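Long-range contact in metallo-beta-lactamase family protein (Staphylococcus aureus, PDB 3R2U), which probably acts as an iron-binding hydrolase of the metallo-beta-lactamase superfamily, with a rhodanese-like region in the same chain: residues Phe26-Tyr40 with Ile52-Val65. Numbering follows the deposited sequence. Where two conformers were deposited one is given.
Sequences FFKQFYDKHLSQASY and IIDPIRDLSSYIRV
The Phe-30 ring takes Tyr-62 on one face: Tyr-62 CD1 stands 3.6 Å above its plane, over the centre, and with ring planes 68° apart the pair is a T-shaped stack in which tyrosine supplies the edge. At the Phe-30 edge lie Ser-39 O and Val-65, whose CG2 is 3.8 Å from Phe-30 CE2; its other methyl, CG1, touches the Phe-26 ring at CZ (3.6 Å). The Tyr-62 ring is covered on one face by Ile-52 CG2, while Phe-30 CE1 and Ser-39 OG meet its edge. This in-plane approach brings the hydroxyls of Ser-39 and Tyr-62 together, OG to OH 2.7 Å, in a hydrogen bond. Ser-39 OG sits between its backbone N and carbonyl carbon (chi1 54°), which directs it at the tyrosine. Tyr-62 OH also accepts from Ile-56 N, so two bonds grip the buried phenol oxygen, one from strand 37-44 and one from the loop before helix 60-69.

Gln-37 bends at chi2 and gives NE2 to Asp-54 O at 3.1 Å; the donor lies in the carbonyl plane, on a lone pair, although the N-H...O angle is only 139°. Ile-56 CG2 packs against the same amide, 3.3 Å from Gln-37 OE1. Water 2 joins Ala-38 O to Asp-54 OD2, and Asp-54 OD1 accepts from Thr-79 N and His-82 NE2. Ile-53 N donates to Tyr-40 O (2.8 Å) and Tyr-40 N to Ile-53 O, an antiparallel hydrogen-bonded pair; Phe-30 and Ser-39 likewise exchange N-to-O bonds, pairing 25-32 with 37-44. Strands 25-32, 37-44 and 49-53 thus form an antiparallel meander packed against helix 60-69, as in the alpha-beta/beta-alpha sandwich of metallo-beta-lactamases. The side chain of Asp-54, about 8 Å from the bound iron, lies outside its His-80, His-143 and Asp-169 ligand shell.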
loop_
_atom_site.group_PDB
_atom_site.type_symbol
_atom_site.label_atom_id
_atom_site.label_comp_id
_atom_site.label_asym_id
_atom_site.label_seq_id
_atom_site.Cartn_x
_atom_site.Cartn_y
_atom_site.Cartn_z
ATOM N N PHE A 26 8.339 11.245 -25.094
ATOM C CA PHE A 26 8.225 11.035 -23.675
ATOM C C PHE A 26 9.617 10.697 -23.143
ATOM O O PHE A 26 10.408 10.006 -23.803
ATOM C CB PHE A 26 7.253 9.902 -23.368
ATOM C CG PHE A 26 7.141 9.597 -21.908
ATOM C CD1 PHE A 26 6.296 10.320 -21.110
ATOM C CD2 PHE A 26 7.897 8.587 -21.340
ATOM C CE1 PHE A 26 6.203 10.053 -19.761
ATOM C CE2 PHE A 26 7.799 8.306 -19.994
ATOM C CZ PHE A 26 6.962 9.040 -19.208
ATOM N N PHE A 27 9.918 11.187 -21.957
ATOM C CA PHE A 27 11.198 10.924 -21.316
ATOM C C PHE A 27 10.976 10.841 -19.819
ATOM O O PHE A 27 10.384 11.735 -19.242
ATOM C CB PHE A 27 12.176 12.058 -21.625
ATOM C CG PHE A 27 13.508 11.936 -20.940
ATOM C CD1 PHE A 27 13.641 12.205 -19.577
ATOM C CD2 PHE A 27 14.635 11.624 -21.664
ATOM C CE1 PHE A 27 14.878 12.115 -18.951
ATOM C CE2 PHE A 27 15.860 11.535 -21.047
ATOM C CZ PHE A 27 15.976 11.786 -19.680
ATOM N N LYS A 28 11.459 9.773 -19.191
ATOM C CA LYS A 28 11.363 9.664 -17.738
ATOM C C LYS A 28 12.549 8.906 -17.173
ATOM O O LYS A 28 12.925 7.865 -17.682
ATOM C CB LYS A 28 10.088 8.971 -17.274
ATOM C CG LYS A 28 10.061 8.891 -15.764
ATOM C CD LYS A 28 8.780 8.418 -15.215
ATOM C CE LYS A 28 8.747 8.689 -13.701
ATOM N NZ LYS A 28 8.867 10.171 -13.430
ATOM N N GLN A 29 13.109 9.453 -16.110
ATOM C CA GLN A 29 14.200 8.841 -15.392
ATOM C C GLN A 29 13.657 8.015 -14.220
ATOM O O GLN A 29 12.671 8.401 -13.583
ATOM C CB GLN A 29 15.141 9.935 -14.885
ATOM C CG GLN A 29 16.412 9.454 -14.180
ATOM C CD GLN A 29 16.338 9.580 -12.663
ATOM O OE1 GLN A 29 15.286 9.362 -12.042
ATOM N NE2 GLN A 29 17.455 9.974 -12.061
ATOM N N PHE A 30 14.295 6.881 -13.959
ATOM C CA PHE A 30 13.940 5.992 -12.832
ATOM C C PHE A 30 15.201 5.848 -12.014
ATOM O O PHE A 30 16.236 5.448 -12.543
ATOM C CB PHE A 30 13.489 4.600 -13.324
ATOM C CG PHE A 30 12.252 4.625 -14.195
ATOM C CD1 PHE A 30 12.328 5.039 -15.526
ATOM C CD2 PHE A 30 11.027 4.219 -13.694
ATOM C CE1 PHE A 30 11.182 5.083 -16.331
ATOM C CE2 PHE A 30 9.878 4.228 -14.506
ATOM C CZ PHE A 30 9.962 4.667 -15.819
ATOM N N TYR A 31 15.128 6.157 -10.726
ATOM C CA TYR A 31 16.302 6.096 -9.883
ATOM C C TYR A 31 16.091 5.118 -8.766
ATOM O O TYR A 31 15.097 5.205 -8.057
ATOM C CB TYR A 31 16.583 7.454 -9.261
ATOM C CG TYR A 31 17.992 7.559 -8.721
ATOM C CD1 TYR A 31 19.066 7.640 -9.613
ATOM C CD2 TYR A 31 18.260 7.587 -7.355
ATOM C CE1 TYR A 31 20.350 7.743 -9.182
ATOM C CE2 TYR A 31 19.590 7.695 -6.890
ATOM C CZ TYR A 31 20.622 7.775 -7.837
ATOM O OH TYR A 31 21.941 7.876 -7.491
ATOM N N ASP A 32 17.001 4.171 -8.614
ATOM C CA ASP A 32 16.913 3.266 -7.468
ATOM C C ASP A 32 17.845 3.811 -6.399
ATOM O O ASP A 32 19.053 3.903 -6.599
ATOM C CB ASP A 32 17.289 1.845 -7.809
ATOM C CG ASP A 32 17.177 0.933 -6.594
ATOM O OD1 ASP A 32 17.975 1.088 -5.633
ATOM O OD2 ASP A 32 16.276 0.088 -6.587
ATOM N N LYS A 33 17.292 4.185 -5.265
ATOM C CA LYS A 33 18.107 4.764 -4.193
ATOM C C LYS A 33 19.163 3.794 -3.616
ATOM O O LYS A 33 20.260 4.217 -3.221
ATOM C CB LYS A 33 17.203 5.272 -3.083
ATOM C CG LYS A 33 16.464 4.143 -2.335
ATOM C CD LYS A 33 15.684 4.669 -1.141
ATOM C CE LYS A 33 15.108 3.524 -0.321
ATOM N NZ LYS A 33 14.415 4.012 0.890
ATOM N N HIS A 34 18.859 2.498 -3.567
ATOM C CA HIS A 34 19.820 1.528 -2.997
ATOM C C HIS A 34 20.987 1.274 -3.927
ATOM O O HIS A 34 22.146 1.144 -3.492
ATOM C CB HIS A 34 19.135 0.217 -2.677
ATOM C CG HIS A 34 18.104 0.335 -1.612
ATOM N ND1 HIS A 34 16.755 0.251 -1.871
ATOM C CD2 HIS A 34 18.224 0.570 -0.282
ATOM C CE1 HIS A 34 16.090 0.380 -0.740
ATOM N NE2 HIS A 34 16.958 0.582 0.237
ATOM N N LEU A 35 20.678 1.232 -5.214
ATOM C CA LEU A 35 21.679 1.013 -6.241
ATOM C C LEU A 35 22.398 2.299 -6.653
ATOM O O LEU A 35 23.461 2.222 -7.247
ATOM C CB LEU A 35 21.010 0.426 -7.496
ATOM C CG LEU A 35 20.203 -0.860 -7.348
ATOM C CD1 LEU A 35 19.541 -1.238 -8.691
ATOM C CD2 LEU A 35 21.080 -1.987 -6.825
ATOM N N SER A 36 21.808 3.464 -6.353
ATOM C CA SER A 36 22.316 4.777 -6.815
ATOM C C SER A 36 22.392 4.747 -8.338
ATOM O O SER A 36 23.311 5.313 -8.957
ATOM C CB SER A 36 23.690 5.100 -6.248
ATOM O OG SER A 36 23.651 5.293 -4.852
ATOM N N GLN A 37 21.387 4.118 -8.939
ATOM C CA GLN A 37 21.372 3.842 -10.367
ATOM C C GLN A 37 20.220 4.495 -11.088
ATOM O O GLN A 37 19.082 4.463 -10.615
ATOM C CB GLN A 37 21.337 2.318 -10.533
ATOM C CG GLN A 37 21.526 1.782 -11.958
ATOM C CD GLN A 37 20.248 1.628 -12.745
ATOM O OE1 GLN A 37 19.159 1.519 -12.176
ATOM N NE2 GLN A 37 20.374 1.600 -14.069
ATOM N N ALA A 38 20.531 5.060 -12.258
ATOM C CA ALA A 38 19.555 5.715 -13.097
ATOM C C ALA A 38 19.327 4.962 -14.398
ATOM O O ALA A 38 20.273 4.654 -15.110
ATOM C CB ALA A 38 19.982 7.153 -13.406
ATOM N N SER A 39 18.058 4.671 -14.672
ATOM C CA SER A 39 17.606 4.068 -15.910
ATOM C C SER A 39 16.572 5.040 -16.483
ATOM O O SER A 39 16.084 5.918 -15.763
ATOM C CB SER A 39 17.031 2.677 -15.689
ATOM O OG SER A 39 16.008 2.636 -14.722
ATOM N N TYR A 40 16.217 4.866 -17.754
ATOM C CA TYR A 40 15.354 5.806 -18.451
ATOM C C TYR A 40 14.385 5.109 -19.379
ATOM O O TYR A 40 14.677 4.035 -19.925
ATOM C CB TYR A 40 16.230 6.763 -19.301
ATOM C CG TYR A 40 17.273 7.539 -18.489
ATOM C CD1 TYR A 40 18.533 6.993 -18.224
ATOM C CD2 TYR A 40 16.992 8.804 -17.976
ATOM C CE1 TYR A 40 19.497 7.690 -17.461
ATOM C CE2 TYR A 40 17.942 9.506 -17.216
ATOM C CZ TYR A 40 19.191 8.940 -16.970
ATOM O OH TYR A 40 20.111 9.612 -16.218
ATOM N N ILE A 52 13.727 1.198 -22.965
ATOM C CA ILE A 52 14.301 1.308 -21.619
ATOM C C ILE A 52 15.822 1.323 -21.763
ATOM O O ILE A 52 16.391 0.442 -22.413
ATOM C CB ILE A 52 13.987 0.121 -20.711
ATOM C CG1 ILE A 52 12.487 -0.151 -20.606
ATOM C CG2 ILE A 52 14.555 0.386 -19.319
ATOM C CD1 ILE A 52 12.170 -1.509 -19.969
ATOM N N ILE A 53 16.477 2.299 -21.140
ATOM C CA ILE A 53 17.942 2.364 -21.116
ATOM C C ILE A 53 18.437 1.954 -19.718
ATOM O O ILE A 53 17.966 2.484 -18.698
ATOM C CB ILE A 53 18.445 3.753 -21.492
ATOM C CG1 ILE A 53 18.072 4.028 -22.958
ATOM C CG2 ILE A 53 19.956 3.830 -21.290
ATOM C CD1 ILE A 53 18.354 5.395 -23.386
ATOM N N ASP A 54 19.382 1.014 -19.695
ATOM C CA ASP A 54 19.938 0.426 -18.485
ATOM C C ASP A 54 18.872 -0.154 -17.534
ATOM O O ASP A 54 18.828 0.168 -16.362
ATOM C CB ASP A 54 20.901 1.408 -17.771
ATOM C CG ASP A 54 22.250 1.568 -18.512
ATOM O OD1 ASP A 54 22.569 0.691 -19.359
ATOM O OD2 ASP A 54 23.014 2.539 -18.208
ATOM N N PRO A 55 18.034 -1.060 -18.040
ATOM C CA PRO A 55 17.003 -1.609 -17.185
ATOM C C PRO A 55 17.497 -2.471 -16.046
ATOM O O PRO A 55 18.480 -3.182 -16.188
ATOM C CB PRO A 55 16.216 -2.505 -18.132
ATOM C CG PRO A 55 17.212 -2.889 -19.196
ATOM C CD PRO A 55 17.996 -1.643 -19.389
ATOM N N ILE A 56 16.786 -2.384 -14.920
ATOM C CA ILE A 56 17.016 -3.239 -13.780
ATOM C C ILE A 56 16.223 -4.526 -14.080
ATOM O O ILE A 56 15.544 -4.601 -15.109
ATOM C CB ILE A 56 16.588 -2.577 -12.454
ATOM C CG1 ILE A 56 15.095 -2.209 -12.448
ATOM C CG2 ILE A 56 17.423 -1.319 -12.225
ATOM C CD1 ILE A 56 14.569 -1.831 -11.060
ATOM N N ARG A 57 16.306 -5.521 -13.195
ATOM C CA ARG A 57 15.644 -6.818 -13.423
ATOM C C ARG A 57 14.125 -6.802 -13.285
ATOM O O ARG A 57 13.425 -7.567 -13.960
ATOM C CB ARG A 57 16.186 -7.878 -12.459
ATOM C CG ARG A 57 17.521 -8.388 -12.789
ATOM C CD ARG A 57 17.947 -9.384 -11.737
ATOM N NE ARG A 57 17.391 -10.720 -11.915
ATOM C CZ ARG A 57 17.271 -11.620 -10.941
ATOM N NH1 ARG A 57 17.577 -11.301 -9.675
ATOM N NH2 ARG A 57 16.819 -12.831 -11.215
ATOM N N ASP A 58 13.634 -5.988 -12.354
ATOM C CA ASP A 58 12.201 -5.842 -12.143
ATOM C C ASP A 58 11.732 -4.793 -13.136
ATOM O O ASP A 58 12.111 -3.621 -13.039
ATOM C CB ASP A 58 11.940 -5.432 -10.709
ATOM C CG ASP A 58 10.511 -5.092 -10.445
ATOM O OD1 ASP A 58 9.677 -5.158 -11.364
ATOM O OD2 ASP A 58 10.236 -4.713 -9.293
ATOM N N LEU A 59 10.921 -5.206 -14.103
ATOM C CA LEU A 59 10.508 -4.303 -15.182
ATOM C C LEU A 59 9.190 -3.574 -14.918
ATOM O O LEU A 59 8.771 -2.766 -15.733
ATOM C CB LEU A 59 10.359 -5.106 -16.482
ATOM C CG LEU A 59 11.579 -5.896 -16.987
ATOM C CD1 LEU A 59 11.258 -6.581 -18.337
ATOM C CD2 LEU A 59 12.797 -5.007 -17.127
ATOM N N SER A 60 8.559 -3.852 -13.787
ATOM C CA SER A 60 7.223 -3.328 -13.487
ATOM C C SER A 60 7.047 -1.811 -13.555
ATOM O O SER A 60 6.028 -1.341 -14.059
ATOM C CB SER A 60 6.713 -3.857 -12.140
ATOM O OG SER A 60 7.514 -3.431 -11.064
ATOM N N SER A 61 8.026 -1.056 -13.056
ATOM C CA SER A 61 7.933 0.397 -13.065
ATOM C C SER A 61 7.909 0.943 -14.476
ATOM O O SER A 61 7.091 1.806 -14.791
ATOM C CB SER A 61 9.071 1.034 -12.271
ATOM O OG SER A 61 8.816 0.954 -10.884
ATOM N N TYR A 62 8.784 0.429 -15.333
ATOM C CA TYR A 62 8.825 0.887 -16.709
ATOM C C TYR A 62 7.491 0.556 -17.393
ATOM O O TYR A 62 6.906 1.392 -18.090
ATOM C CB TYR A 62 9.970 0.240 -17.490
ATOM C CG TYR A 62 11.314 0.241 -16.805
ATOM C CD1 TYR A 62 11.995 1.429 -16.545
ATOM C CD2 TYR A 62 11.938 -0.959 -16.473
ATOM C CE1 TYR A 62 13.233 1.420 -15.941
ATOM C CE2 TYR A 62 13.164 -0.986 -15.870
ATOM C CZ TYR A 62 13.827 0.196 -15.618
ATOM O OH TYR A 62 15.051 0.152 -15.010
ATOM N N ILE A 63 7.020 -0.671 -17.173
ATOM C CA ILE A 63 5.764 -1.151 -17.744
ATOM C C ILE A 63 4.562 -0.285 -17.326
ATOM O O ILE A 63 3.767 0.106 -18.180
ATOM C CB ILE A 63 5.507 -2.637 -17.363
ATOM C CG1 ILE A 63 6.513 -3.541 -18.082
ATOM C CG2 ILE A 63 4.075 -3.044 -17.698
ATOM C CD1 ILE A 63 6.517 -4.990 -17.604
ATOM N N ARG A 64 4.463 0.019 -16.030
ATOM C CA ARG A 64 3.369 0.837 -15.500
ATOM C C ARG A 64 3.355 2.227 -16.136
ATOM O O ARG A 64 2.314 2.692 -16.586
ATOM C CB ARG A 64 3.441 0.934 -13.961
ATOM C CG ARG A 64 2.924 -0.321 -13.266
ATOM C CD ARG A 64 3.030 -0.290 -11.722
ATOM N NE ARG A 64 4.267 -0.902 -11.211
ATOM C CZ ARG A 64 5.291 -0.267 -10.624
ATOM N NH1 ARG A 64 6.348 -0.974 -10.211
ATOM N NH2 ARG A 64 5.266 1.047 -10.425
ATOM N N VAL A 65 4.516 2.868 -16.184
ATOM C CA VAL A 65 4.646 4.190 -16.793
ATOM C C VAL A 65 4.314 4.122 -18.296
ATOM O O VAL A 65 3.573 4.946 -18.798
ATOM C CB VAL A 65 6.039 4.808 -16.573
ATOM C CG1 VAL A 65 6.238 6.034 -17.442
ATOM C CG2 VAL A 65 6.230 5.144 -15.082
HETATM O O HOH W 1 22.973 2.572 -15.339
HETATM O O HOH W 2 21.561 4.839 -17.763
#